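Local structure of Bd3460 (5CEC) at residues 43-48 / 79-84; 69-74 / 97-102; 87-92 / 113-118; 202-207 / 211-216; 138-143 / 169-174. The protein is an ankyrin-repeat immunity protein that binds the predatory endopeptidase Bd3459 and probably protects Bdellovibrio from its own enzyme during prey invasion. All blocks are in the same frame, centred on the assembly; numbering follows the deposited sequence.

Contact 1. Residues 43-48 / 79-84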
# COMPACT_ATOMS: atom_id res chain seq x y z
N ALA B 43 4.61 10.42 -16.55
CA ALA B 43 4.30 11.25 -17.71
C ALA B 43 4.58 12.70 -17.39
O ALA B 43 5.19 13.40 -18.19
CB ALA B 43 2.85 11.08 -18.15
N LYS B 44 4.17 13.13 -16.20
CA LYS B 44 4.38 14.50 -15.76
C LYS B 44 5.86 14.80 -15.59
O LYS B 44 6.32 15.88 -15.95
CB LYS B 44 3.61 14.74 -14.45
CG LYS B 44 3.45 16.20 -14.05
CD LYS B 44 2.32 16.36 -13.03
CE LYS B 44 0.93 16.10 -13.61
NZ LYS B 44 -0.17 16.46 -12.68
N VAL B 45 6.60 13.84 -15.06
CA VAL B 45 8.05 13.96 -14.95
C VAL B 45 8.70 14.12 -16.35
O VAL B 45 9.48 15.04 -16.55
CB VAL B 45 8.66 12.79 -14.15
CG1 VAL B 45 10.19 12.74 -14.30
CG2 VAL B 45 8.27 12.89 -12.67
N LYS B 46 8.37 13.25 -17.30
CA LYS B 46 8.93 13.35 -18.67
C LYS B 46 8.57 14.67 -19.35
O LYS B 46 9.40 15.25 -20.07
CB LYS B 46 8.50 12.16 -19.53
CG LYS B 46 9.15 10.85 -19.13
CD LYS B 46 8.86 9.75 -20.13
CE LYS B 46 9.43 8.43 -19.68
NZ LYS B 46 9.20 7.36 -20.69
N ASN B 47 7.34 15.15 -19.11
CA ASN B 47 6.90 16.44 -19.64
C ASN B 47 7.59 17.66 -19.04
O ASN B 47 7.52 18.71 -19.61
CB ASN B 47 5.38 16.60 -19.53
CG ASN B 47 4.62 15.70 -20.50
OD1 ASN B 47 5.21 15.10 -21.42
ND2 ASN B 47 3.31 15.60 -20.31
N LEU B 48 8.25 17.52 -17.90
CA LEU B 48 9.01 18.63 -17.28
C LEU B 48 10.52 18.54 -17.51
O LEU B 48 11.19 19.56 -17.65
CB LEU B 48 8.71 18.69 -15.77
CG LEU B 48 7.32 19.22 -15.39
CD1 LEU B 48 6.99 18.93 -13.93
CD2 LEU B 48 7.23 20.71 -15.67
N VAL B 79 12.85 6.71 -11.14
CA VAL B 79 14.27 6.63 -10.78
C VAL B 79 15.09 6.24 -12.01
O VAL B 79 16.11 6.84 -12.27
CB VAL B 79 14.50 5.64 -9.62
CG1 VAL B 79 15.97 5.29 -9.42
CG2 VAL B 79 13.96 6.26 -8.36
N LYS B 80 14.64 5.24 -12.77
CA LYS B 80 15.39 4.81 -13.94
C LYS B 80 15.52 5.94 -14.97
O LYS B 80 16.59 6.13 -15.57
CB LYS B 80 14.72 3.59 -14.59
CG LYS B 80 14.87 2.29 -13.82
CD LYS B 80 14.12 1.16 -14.53
CE LYS B 80 14.48 -0.21 -13.98
NZ LYS B 80 13.91 -1.31 -14.83
N PHE B 81 14.42 6.68 -15.17
CA PHE B 81 14.43 7.82 -16.07
C PHE B 81 15.45 8.89 -15.63
O PHE B 81 16.26 9.39 -16.42
CB PHE B 81 13.02 8.43 -16.19
CG PHE B 81 12.99 9.72 -16.97
CD1 PHE B 81 13.17 9.72 -18.35
CD2 PHE B 81 12.81 10.95 -16.32
CE1 PHE B 81 13.16 10.90 -19.06
CE2 PHE B 81 12.81 12.14 -17.04
CZ PHE B 81 12.98 12.12 -18.42
N LEU B 82 15.45 9.20 -14.34
CA LEU B 82 16.41 10.18 -13.82
C LEU B 82 17.86 9.68 -13.88
O LEU B 82 18.77 10.46 -14.19
CB LEU B 82 16.06 10.57 -12.40
CG LEU B 82 14.73 11.33 -12.27
CD1 LEU B 82 14.33 11.51 -10.81
CD2 LEU B 82 14.74 12.68 -12.99
N LEU B 83 18.08 8.39 -13.62
CA LEU B 83 19.43 7.83 -13.78
C LEU B 83 19.92 7.96 -15.23
O LEU B 83 21.12 8.21 -15.46
CB LEU B 83 19.47 6.35 -13.34
CG LEU B 83 19.22 6.09 -11.86
CD1 LEU B 83 19.16 4.61 -11.58
CD2 LEU B 83 20.30 6.70 -11.03
N SER B 84 19.02 7.84 -16.19
CA SER B 84 19.40 8.00 -17.60
C SER B 84 19.82 9.43 -17.93
O SER B 84 20.52 9.64 -18.92
CB SER B 84 18.26 7.54 -18.52
OG SER B 84 17.27 8.54 -18.71

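Contact 2. Residues 69-74 / 97-102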
# COMPACT_ATOMS: atom_id res chain seq x y z
N ASN B 69 12.91 12.42 -4.13
CA ASN B 69 11.48 12.27 -4.17
C ASN B 69 11.04 10.97 -4.82
O ASN B 69 10.17 10.28 -4.28
CB ASN B 69 10.86 13.47 -4.90
CG ASN B 69 10.66 14.66 -4.00
OD1 ASN B 69 9.70 14.70 -3.25
ND2 ASN B 69 11.55 15.64 -4.08
N ALA B 70 11.62 10.63 -5.97
CA ALA B 70 11.26 9.39 -6.66
C ALA B 70 11.62 8.17 -5.82
O ALA B 70 10.88 7.19 -5.79
CB ALA B 70 11.96 9.32 -8.00
N ALA B 71 12.79 8.21 -5.18
CA ALA B 71 13.25 7.11 -4.35
C ALA B 71 12.35 6.89 -3.12
O ALA B 71 11.98 5.76 -2.83
CB ALA B 71 14.68 7.33 -3.92
N MET B 72 12.04 7.98 -2.42
CA MET B 72 11.19 7.95 -1.22
C MET B 72 9.81 7.39 -1.55
O MET B 72 9.23 6.65 -0.78
CB MET B 72 11.04 9.35 -0.63
CG MET B 72 10.05 9.50 0.53
SD MET B 72 10.18 11.09 1.35
CE MET B 72 10.22 12.07 -0.09
N GLY B 73 9.30 7.75 -2.73
CA GLY B 73 7.99 7.29 -3.17
C GLY B 73 7.98 5.91 -3.80
O GLY B 73 6.92 5.44 -4.22
N GLY B 74 9.16 5.27 -3.90
CA GLY B 74 9.25 3.92 -4.45
C GLY B 74 8.94 3.83 -5.93
O GLY B 74 8.39 2.83 -6.40
N GLU B 97 20.33 12.61 4.19
CA GLU B 97 20.03 11.41 3.43
C GLU B 97 20.19 11.58 1.94
O GLU B 97 19.69 12.52 1.34
CB GLU B 97 18.63 10.93 3.76
CG GLU B 97 18.53 10.37 5.18
CD GLU B 97 17.19 9.75 5.51
OE1 GLU B 97 16.16 10.30 5.07
OE2 GLU B 97 17.19 8.72 6.23
N THR B 98 20.88 10.62 1.34
CA THR B 98 20.92 10.50 -0.11
C THR B 98 19.66 9.76 -0.59
O THR B 98 18.87 9.20 0.22
CB THR B 98 22.12 9.71 -0.61
OG1 THR B 98 21.97 8.36 -0.18
CG2 THR B 98 23.45 10.30 -0.09
N ALA B 99 19.44 9.78 -1.90
CA ALA B 99 18.34 9.03 -2.49
C ALA B 99 18.31 7.57 -2.06
O ALA B 99 17.23 7.02 -1.79
CB ALA B 99 18.35 9.10 -4.02
N LEU B 100 19.49 6.94 -1.97
CA LEU B 100 19.54 5.54 -1.55
C LEU B 100 19.05 5.40 -0.12
O LEU B 100 18.32 4.43 0.20
CB LEU B 100 20.95 4.98 -1.73
CG LEU B 100 21.14 3.54 -1.26
CD1 LEU B 100 20.16 2.55 -1.92
CD2 LEU B 100 22.57 3.09 -1.53
N ALA B 101 19.44 6.31 0.76
CA ALA B 101 18.88 6.30 2.11
C ALA B 101 17.39 6.49 2.13
O ALA B 101 16.71 5.77 2.86
CB ALA B 101 19.55 7.33 2.99
N PHE B 102 16.85 7.38 1.33
CA PHE B 102 15.39 7.52 1.21
C PHE B 102 14.73 6.22 0.80
O PHE B 102 13.70 5.85 1.36
CB PHE B 102 15.01 8.64 0.25
CG PHE B 102 15.00 9.99 0.86
CD1 PHE B 102 13.92 10.37 1.62
CD2 PHE B 102 16.07 10.89 0.72
CE1 PHE B 102 13.88 11.61 2.23
CE2 PHE B 102 15.99 12.16 1.31
CZ PHE B 102 14.90 12.50 2.06

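Contact 3. Residues 87-92 / 113-118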
# COMPACT_ATOMS: atom_id res chain seq x y z
N VAL B 87 21.91 12.11 -13.19
CA VAL B 87 21.83 12.95 -12.02
C VAL B 87 22.85 12.53 -10.96
O VAL B 87 23.31 11.37 -10.91
CB VAL B 87 20.41 12.91 -11.42
CG1 VAL B 87 19.42 13.46 -12.42
CG2 VAL B 87 20.05 11.52 -10.88
N ASN B 88 23.21 13.46 -10.09
CA ASN B 88 24.13 13.17 -9.00
C ASN B 88 23.43 12.33 -7.94
O ASN B 88 22.36 12.70 -7.44
CB ASN B 88 24.72 14.45 -8.38
CG ASN B 88 25.79 14.14 -7.31
OD1 ASN B 88 25.44 13.74 -6.22
ND2 ASN B 88 27.09 14.26 -7.65
N LEU B 89 24.03 11.20 -7.58
CA LEU B 89 23.41 10.27 -6.65
C LEU B 89 23.59 10.60 -5.20
O LEU B 89 22.89 10.03 -4.35
CB LEU B 89 23.89 8.84 -6.91
CG LEU B 89 23.76 8.25 -8.32
CD1 LEU B 89 24.18 6.80 -8.36
CD2 LEU B 89 22.34 8.40 -8.84
N GLU B 90 24.51 11.49 -4.89
CA GLU B 90 25.02 11.66 -3.53
C GLU B 90 24.63 12.95 -2.83
O GLU B 90 25.05 13.20 -1.67
CB GLU B 90 26.53 11.46 -3.51
CG GLU B 90 26.99 10.15 -4.11
CD GLU B 90 26.36 8.91 -3.54
OE1 GLU B 90 25.93 8.89 -2.37
OE2 GLU B 90 26.29 7.92 -4.29
N LEU B 91 23.78 13.75 -3.46
CA LEU B 91 23.24 14.92 -2.77
C LEU B 91 22.44 14.45 -1.56
O LEU B 91 21.92 13.34 -1.53
CB LEU B 91 22.42 15.78 -3.71
CG LEU B 91 23.21 16.36 -4.89
CD1 LEU B 91 22.29 17.01 -5.89
CD2 LEU B 91 24.25 17.34 -4.39
N LYS B 92 22.37 15.31 -0.55
CA LYS B 92 21.72 15.00 0.72
C LYS B 92 20.71 16.05 1.09
O LYS B 92 20.93 17.25 0.86
CB LYS B 92 22.75 14.88 1.84
CG LYS B 92 23.65 13.68 1.67
CD LYS B 92 24.79 13.71 2.62
CE LYS B 92 25.69 12.53 2.44
NZ LYS B 92 27.01 12.84 3.05
N GLU B 113 17.90 -1.43 -4.83
CA GLU B 113 18.70 -2.29 -5.69
C GLU B 113 19.14 -1.60 -6.95
O GLU B 113 20.30 -1.75 -7.35
CB GLU B 113 18.00 -3.61 -6.02
CG GLU B 113 17.86 -4.53 -4.81
CD GLU B 113 19.21 -5.01 -4.34
OE1 GLU B 113 19.84 -5.81 -5.05
OE2 GLU B 113 19.66 -4.52 -3.29
N GLU B 114 18.22 -0.86 -7.57
CA GLU B 114 18.52 -0.11 -8.78
C GLU B 114 19.63 0.89 -8.51
O GLU B 114 20.53 1.03 -9.32
CB GLU B 114 17.26 0.60 -9.28
CG GLU B 114 17.41 1.30 -10.63
CD GLU B 114 17.50 0.37 -11.82
OE1 GLU B 114 17.14 -0.82 -11.73
OE2 GLU B 114 17.95 0.86 -12.88
N LEU B 115 19.53 1.63 -7.41
CA LEU B 115 20.51 2.67 -7.08
C LEU B 115 21.88 2.08 -6.79
O LEU B 115 22.91 2.59 -7.26
CB LEU B 115 20.03 3.55 -5.92
CG LEU B 115 18.88 4.49 -6.28
CD1 LEU B 115 18.30 5.07 -5.01
CD2 LEU B 115 19.31 5.62 -7.20
N ILE B 116 21.90 0.96 -6.07
CA ILE B 116 23.19 0.30 -5.79
C ILE B 116 23.87 -0.20 -7.10
O ILE B 116 25.05 0.01 -7.29
CB ILE B 116 23.00 -0.86 -4.77
CG1 ILE B 116 22.57 -0.28 -3.41
CG2 ILE B 116 24.27 -1.69 -4.60
CD1 ILE B 116 22.06 -1.31 -2.43
N LYS B 117 23.10 -0.83 -7.99
CA LYS B 117 23.61 -1.23 -9.30
C LYS B 117 24.07 -0.07 -10.16
O LYS B 117 24.95 -0.22 -11.01
CB LYS B 117 22.54 -2.04 -10.07
CG LYS B 117 22.30 -3.41 -9.47
CD LYS B 117 21.25 -4.25 -10.18
CE LYS B 117 19.99 -3.47 -10.55
NZ LYS B 117 18.85 -4.38 -10.88
N ALA B 118 23.48 1.10 -9.93
CA ALA B 118 23.87 2.33 -10.61
C ALA B 118 25.05 3.07 -9.97
O ALA B 118 25.43 4.14 -10.46
CB ALA B 118 22.68 3.27 -10.73

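Contact 4. Residues 202-207 / 211-216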
# COMPACT_ATOMS: atom_id res chain seq x y z
N ASP B 202 23.53 -8.44 25.90
CA ASP B 202 23.01 -7.56 26.93
C ASP B 202 21.73 -6.86 26.41
O ASP B 202 20.73 -6.75 27.14
CB ASP B 202 24.02 -6.48 27.33
CG ASP B 202 25.16 -7.00 28.16
OD1 ASP B 202 25.03 -8.03 28.85
OD2 ASP B 202 26.20 -6.31 28.15
N VAL B 203 21.75 -6.36 25.18
CA VAL B 203 20.59 -5.61 24.70
C VAL B 203 19.42 -6.52 24.36
O VAL B 203 18.27 -6.11 24.47
CB VAL B 203 20.92 -4.59 23.57
CG1 VAL B 203 22.06 -3.69 23.99
CG2 VAL B 203 21.18 -5.25 22.24
N ALA B 204 19.69 -7.75 23.93
CA ALA B 204 18.62 -8.73 23.77
C ALA B 204 17.87 -8.97 25.08
O ALA B 204 16.65 -8.98 25.10
CB ALA B 204 19.15 -10.03 23.24
N LYS B 205 18.62 -9.20 26.13
CA LYS B 205 18.03 -9.42 27.44
C LYS B 205 17.21 -8.22 27.88
O LYS B 205 16.09 -8.35 28.33
CB LYS B 205 19.10 -9.68 28.48
CG LYS B 205 19.90 -10.94 28.32
CD LYS B 205 20.90 -10.99 29.47
CE LYS B 205 21.83 -12.15 29.38
NZ LYS B 205 22.88 -11.95 30.43
N GLU B 206 17.77 -7.04 27.70
CA GLU B 206 17.10 -5.81 28.08
C GLU B 206 15.78 -5.57 27.32
O GLU B 206 14.81 -5.07 27.91
CB GLU B 206 18.07 -4.64 27.90
CG GLU B 206 17.52 -3.28 28.27
CD GLU B 206 18.50 -2.15 28.01
OE1 GLU B 206 19.05 -2.09 26.92
OE2 GLU B 206 18.73 -1.30 28.89
N ALA B 207 15.73 -5.96 26.05
CA ALA B 207 14.53 -5.83 25.22
C ALA B 207 13.56 -7.02 25.37
O ALA B 207 12.55 -7.09 24.65
CB ALA B 207 14.95 -5.69 23.76
N ASP B 211 14.25 -15.26 22.44
CA ASP B 211 14.83 -16.13 21.43
C ASP B 211 16.22 -15.67 20.97
O ASP B 211 17.09 -16.50 20.79
CB ASP B 211 13.91 -16.26 20.22
CG ASP B 211 12.61 -16.96 20.54
OD1 ASP B 211 12.61 -17.84 21.42
OD2 ASP B 211 11.59 -16.63 19.91
N THR B 212 16.42 -14.36 20.75
CA THR B 212 17.74 -13.90 20.38
C THR B 212 18.73 -13.95 21.56
O THR B 212 19.91 -14.23 21.34
CB THR B 212 17.76 -12.48 19.80
OG1 THR B 212 17.21 -11.61 20.78
CG2 THR B 212 17.00 -12.39 18.46
N ALA B 213 18.24 -13.74 22.79
CA ALA B 213 19.14 -13.79 23.94
C ALA B 213 19.66 -15.22 24.08
O ALA B 213 20.87 -15.43 24.27
CB ALA B 213 18.46 -13.33 25.22
N LYS B 214 18.76 -16.20 24.01
CA LYS B 214 19.16 -17.60 24.10
C LYS B 214 20.19 -17.93 23.03
O LYS B 214 21.23 -18.53 23.31
CB LYS B 214 17.94 -18.51 23.90
CG LYS B 214 17.02 -18.57 25.10
CD LYS B 214 15.76 -19.40 24.84
CE LYS B 214 14.69 -19.10 25.90
NZ LYS B 214 13.57 -20.09 25.98
N ALA B 215 19.90 -17.50 21.80
CA ALA B 215 20.78 -17.77 20.67
C ALA B 215 22.15 -17.12 20.85
O ALA B 215 23.17 -17.77 20.68
CB ALA B 215 20.16 -17.32 19.36
N LEU B 216 22.16 -15.84 21.20
CA LEU B 216 23.42 -15.13 21.39
C LEU B 216 24.27 -15.65 22.55
O LEU B 216 25.50 -15.67 22.45
CB LEU B 216 23.18 -13.66 21.58
CG LEU B 216 22.82 -12.94 20.29
CD1 LEU B 216 22.24 -11.59 20.63
CD2 LEU B 216 24.02 -12.79 19.38

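Contact 5. Residues 138-143 / 169-174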
# COMPACT_ATOMS: atom_id res chain seq x y z
N ALA B 138 18.83 -1.87 6.35
CA ALA B 138 18.52 -2.99 5.44
C ALA B 138 18.55 -4.34 6.16
O ALA B 138 17.70 -5.20 5.93
CB ALA B 138 19.49 -2.98 4.27
N ALA B 139 19.50 -4.53 7.07
CA ALA B 139 19.63 -5.81 7.77
C ALA B 139 18.42 -6.16 8.57
O ALA B 139 18.07 -7.33 8.68
CB ALA B 139 20.87 -5.83 8.66
N GLN B 140 17.76 -5.17 9.13
CA GLN B 140 16.55 -5.46 9.89
C GLN B 140 15.39 -5.85 9.01
O GLN B 140 14.45 -6.43 9.50
CB GLN B 140 16.14 -4.28 10.75
CG GLN B 140 17.03 -4.03 11.95
CD GLN B 140 16.39 -3.07 12.95
OE1 GLN B 140 16.75 -1.88 12.97
NE2 GLN B 140 15.45 -3.52 13.75
N ASN B 141 15.42 -5.54 7.72
CA ASN B 141 14.22 -5.52 6.88
C ASN B 141 14.29 -6.25 5.55
O ASN B 141 13.28 -6.75 5.11
CB ASN B 141 13.81 -4.07 6.64
CG ASN B 141 13.33 -3.41 7.90
OD1 ASN B 141 12.31 -3.80 8.48
ND2 ASN B 141 14.11 -2.46 8.41
N ASN B 142 15.42 -6.20 4.83
CA ASN B 142 15.48 -6.78 3.49
C ASN B 142 16.83 -7.41 3.26
O ASN B 142 17.82 -6.71 3.06
CB ASN B 142 15.17 -5.72 2.42
CG ASN B 142 15.00 -6.33 1.05
OD1 ASN B 142 15.99 -6.74 0.42
ND2 ASN B 142 13.75 -6.43 0.60
N LYS B 143 16.86 -8.74 3.28
CA LYS B 143 18.09 -9.48 3.19
C LYS B 143 18.82 -9.29 1.87
O LYS B 143 20.04 -9.17 1.86
CB LYS B 143 17.78 -10.99 3.42
CG LYS B 143 18.97 -11.93 3.36
CD LYS B 143 18.52 -13.40 3.28
CE LYS B 143 18.58 -14.13 4.61
NZ LYS B 143 18.81 -15.58 4.37
N PHE B 169 23.19 -5.72 17.15
CA PHE B 169 22.46 -5.15 18.28
C PHE B 169 20.99 -4.91 17.93
O PHE B 169 20.09 -5.16 18.74
CB PHE B 169 23.09 -3.81 18.70
CG PHE B 169 24.39 -3.95 19.42
CD1 PHE B 169 25.56 -4.33 18.78
CD2 PHE B 169 24.45 -3.67 20.77
CE1 PHE B 169 26.73 -4.43 19.48
CE2 PHE B 169 25.62 -3.78 21.48
CZ PHE B 169 26.78 -4.14 20.83
N ALA B 170 20.74 -4.37 16.74
CA ALA B 170 19.36 -4.11 16.34
C ALA B 170 18.53 -5.38 16.24
O ALA B 170 17.41 -5.44 16.70
CB ALA B 170 19.34 -3.37 15.00
N VAL B 171 19.12 -6.40 15.62
CA VAL B 171 18.47 -7.69 15.50
C VAL B 171 18.40 -8.40 16.84
O VAL B 171 17.42 -9.12 17.12
CB VAL B 171 19.14 -8.54 14.41
CG1 VAL B 171 18.71 -9.98 14.44
CG2 VAL B 171 18.97 -7.87 13.06
N ALA B 172 19.39 -8.21 17.69
CA ALA B 172 19.31 -8.76 19.05
C ALA B 172 18.05 -8.24 19.74
O ALA B 172 17.38 -9.00 20.44
CB ALA B 172 20.55 -8.39 19.85
N ARG B 173 17.76 -6.94 19.61
CA ARG B 173 16.53 -6.42 20.24
C ARG B 173 15.26 -6.89 19.55
O ARG B 173 14.32 -7.36 20.22
CB ARG B 173 16.52 -4.91 20.21
CG ARG B 173 17.55 -4.26 21.08
CD ARG B 173 17.21 -2.80 21.31
NE ARG B 173 18.23 -2.12 22.10
CZ ARG B 173 19.35 -1.58 21.63
NH1 ARG B 173 19.65 -1.65 20.34
NH2 ARG B 173 20.17 -1.01 22.48
N TYR B 174 15.21 -6.76 18.22
CA TYR B 174 13.94 -6.80 17.54
C TYR B 174 13.82 -7.83 16.42
O TYR B 174 12.81 -7.86 15.70
CB TYR B 174 13.63 -5.41 16.99
CG TYR B 174 13.68 -4.32 18.05
CD1 TYR B 174 12.87 -4.41 19.19
CD2 TYR B 174 14.53 -3.24 17.94
CE1 TYR B 174 12.90 -3.44 20.17
CE2 TYR B 174 14.53 -2.23 18.90
CZ TYR B 174 13.74 -2.36 20.03
OH TYR B 174 13.76 -1.41 20.99
O HOH W 1 14.15 -6.10 13.52

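Contact 1. Residues 43-48 / 79-84
Val45 and Lys46 of helix 42-49 close on the aromatic ring of Phe81 from helix 76-84, and that ring carries the whole contact. The CH-pi part belongs to Lys46: its CG sits over one face of the Phe81 ring, 4.1 Å from the centroid and 14° off the ring normal. Beyond CG the chain of this exposed lysine runs extended past the ring, and its CE passes 4.2 Å from Phe81 CD1. The aliphatic part belongs to Val45, whose CG1 meets Phe81 CD2 at 3.8 Å and CE2 at a like distance in an oblique approach. Phe81 reaches across because its CG stands anti to the backbone N (chi1 173°). One side-chain hydrogen bond lies within segment 79-84: the hydroxyl of Ser84 donates back to the carbonyl three residues earlier, OG to Phe81 O at 2.6 Å. Val45 also rests on Leu33 and Ala36 of helix 31-39, and Phe81 touches Gln50. In sequence helix 66-72 intervenes between the two helices, each of which is the second of its helix-turn-helix pair; apolar packing between second helices of neighbouring pairs is as expected in an ankyrin array.

Contact 2. Residues 69-74 / 97-102
With chi1 at 173° Met72 sends its CG away from the backbone N, and with chi1 at -84° Phe102 turns its ring to the side of its own backbone N; the two side chains then run alongside each other in the same direction. A bend at chi3 (46°) finishes the methionine. Its SD lies 3.8 Å from both CD1 and CE1 of Phe102, meeting that side of the ring obliquely, 63° off the normal, in a Met-aromatic contact. Met72 CB packs 3.8 Å from Phe102 CD1, and the CA atoms of Met72 and Phe102 are 4.9 Å apart. Next to this pair two alanines meet, the CA atoms of Ala71 and Ala99 being 5.7 Å apart. Ala71 CB touches Ala99 CB at 4.1 Å and approaches Ala99 O to 3.3 Å. Each segment has a helix end. Gly74, with positive phi, closes helix 66-72 in a Schellman motif, and Thr98 is the N-cap of helix 99-105, where its OG1 accepts a weak bond from Ala101 N. Glu97 OE1 stands above the centre of one face of Phe102 and is hydrogen-bonded to Ser393 of Bd3459, while Met72 packs on Tyr388 and Phe102 on Arg392 of that chain. The chemistry is apolar and sulfur-aromatic between the first helices of two adjacent predicted ankyrin repeats, and it implies that the pair which joins them also forms part of the surface met by Bd3459.

Contact 3. Residues 87-92 / 113-118
Leu89, in the irregular chain between helix 76-84 and helix 99-105, faces the C-terminal end of helix 109-117, its CA coming within 8.1 Å of that of Leu115. Its side chain spans the gap with both methyls. CD2 meets Leu115 CD2 at 4.4 Å, a loose contact between branch ends, and CD1 comes to 3.6 Å from the carbonyl O of Ala118, just past the helix. The CG of Leu89 is anti to its own carbonyl carbon (chi1 -54°), which directs the fork at the helix end. Leu115 begins pointing along the gap and then brings its branches nearer to Leu89. In the ankyrin fold the second helix of a repeat is followed by a long connection to the next helical pair; here the connection leaving one predicted repeat packs against the second helix of the following one. The turn that presents Leu89 is an Asx turn: Asn88 OD1 accepts from Glu90 N at 2.8 Å, with the donor 36° out of the carbonyl plane. Asn88 is held in turn at its backbone N by Asn57 OD1. Glu90 bends its carboxylate toward the helix side, where OE2 accepts from Asn121 N in the chain beyond Ala118. Leu83 and Leu67 add apolar partners for Leu89, from helix 76-84 and helix 66-72.

Contact 4. Residues 202-207 / 211-216
Ala204 sits at the centre, its CB resting against three residues of helix 210-218. It lies 3.8 Å from Ala213 CA and 3.9 Å from Ala213 CB, while Leu216 CD1 comes in at 4.3 Å. Thr212 adds its hydroxyl, with OG1 at 3.5 Å from Ala204 CB, a plain van der Waals touch. At the rim the stem of Lys205 passes alongside, its CG 4.2 Å from Ala213 CB. Behind this shell are the helices themselves, nearly antiparallel at 153°, with axes of the short segments 8.3 Å apart; the alanines allow the CA atoms of Ala204 and Ala213 to come to 5.1 Å. Thr212 OG1, placed between backbone N and carbonyl carbon (chi1 58°), bonds to Ala172 O of helix 167-174, and Leu216 reaches Ala172 too, which ties the hairpin to the preceding helical pair. Past the end of helix 200-206, Ala207 O accepts from Gln408 of Bd3459. The hairpin is consistent with a C-terminal ankyrin-type helical pair, the last two helices of the modelled chain. Its interface relies on small apolar groups in close fit, and the hydroxyl of the buried threonine is satisfied by a backbone carbonyl of the neighbouring helix.

Contact 5. Residues 138-143 / 169-174
The flat amide of Gln140 has the methyl of Ala170 against it, with Ala170 CB 3.6 Å from both CD and OE1 of Gln140. At the edge of the Tyr174 ring, near its plane, sits Gln140 NE2, which is 4.2 Å from Tyr174 CB. One face of the tyrosine ring has Arg173 CB over its centre, 3.4 Å above the plane. The glutamine chain is extended beyond CG, which is anti to the carbonyl carbon (chi1 -72°), and this length lets it bridge to helix 167-174. Its CG also nears Val171 CG2, at 4.4 Å. Helices 134-141 and 167-174, consistent with the first helices of successive ankyrin-type pairs, meet here on the side of the array that Bd3459 binds. A water joins the two segments: it accepts from Gln140 NE2 at 2.9 Å and donates a weak bond to Tyr174 O at 3.1 Å, bridging the amide to the C-terminal end of the helix. Gln140 packs on Gln400 of Bd3459, and Tyr174 on Asn404 of that chain. Next to them Asn141 ND2 donates to Gln400 OE1 of Bd3459, and Asn142, the N-cap of helix 143-152, uses OD1 for the cap at Thr145 N and ND2 for Ser345 of Bd3459.

In the fold
The contacts follow an elongated, all-helical ankyrin array. In chain order contacts 1, 2 and 3 lie in its N-terminal half, and contacts 5 and then 4 in its C-terminal half. Contact 2 alternates along the chain with contacts 1 and 3, sharing with them the consecutive helices 66-72 and 76-84, and 99-105 and 109-117; its centre is about 15 Å from that of contact 1 and about 9 Å from that of contact 3. Contacts 4 and 5, about 13 Å apart between centres, are joined through Thr212 and Ala172. Contacts 1 and 4 are about 46 Å apart between centres. Contacts 2, 4 and 5 have residues that reach Bd3459, whereas contacts 1 and 3 do not, so the enzyme is met along several repeats.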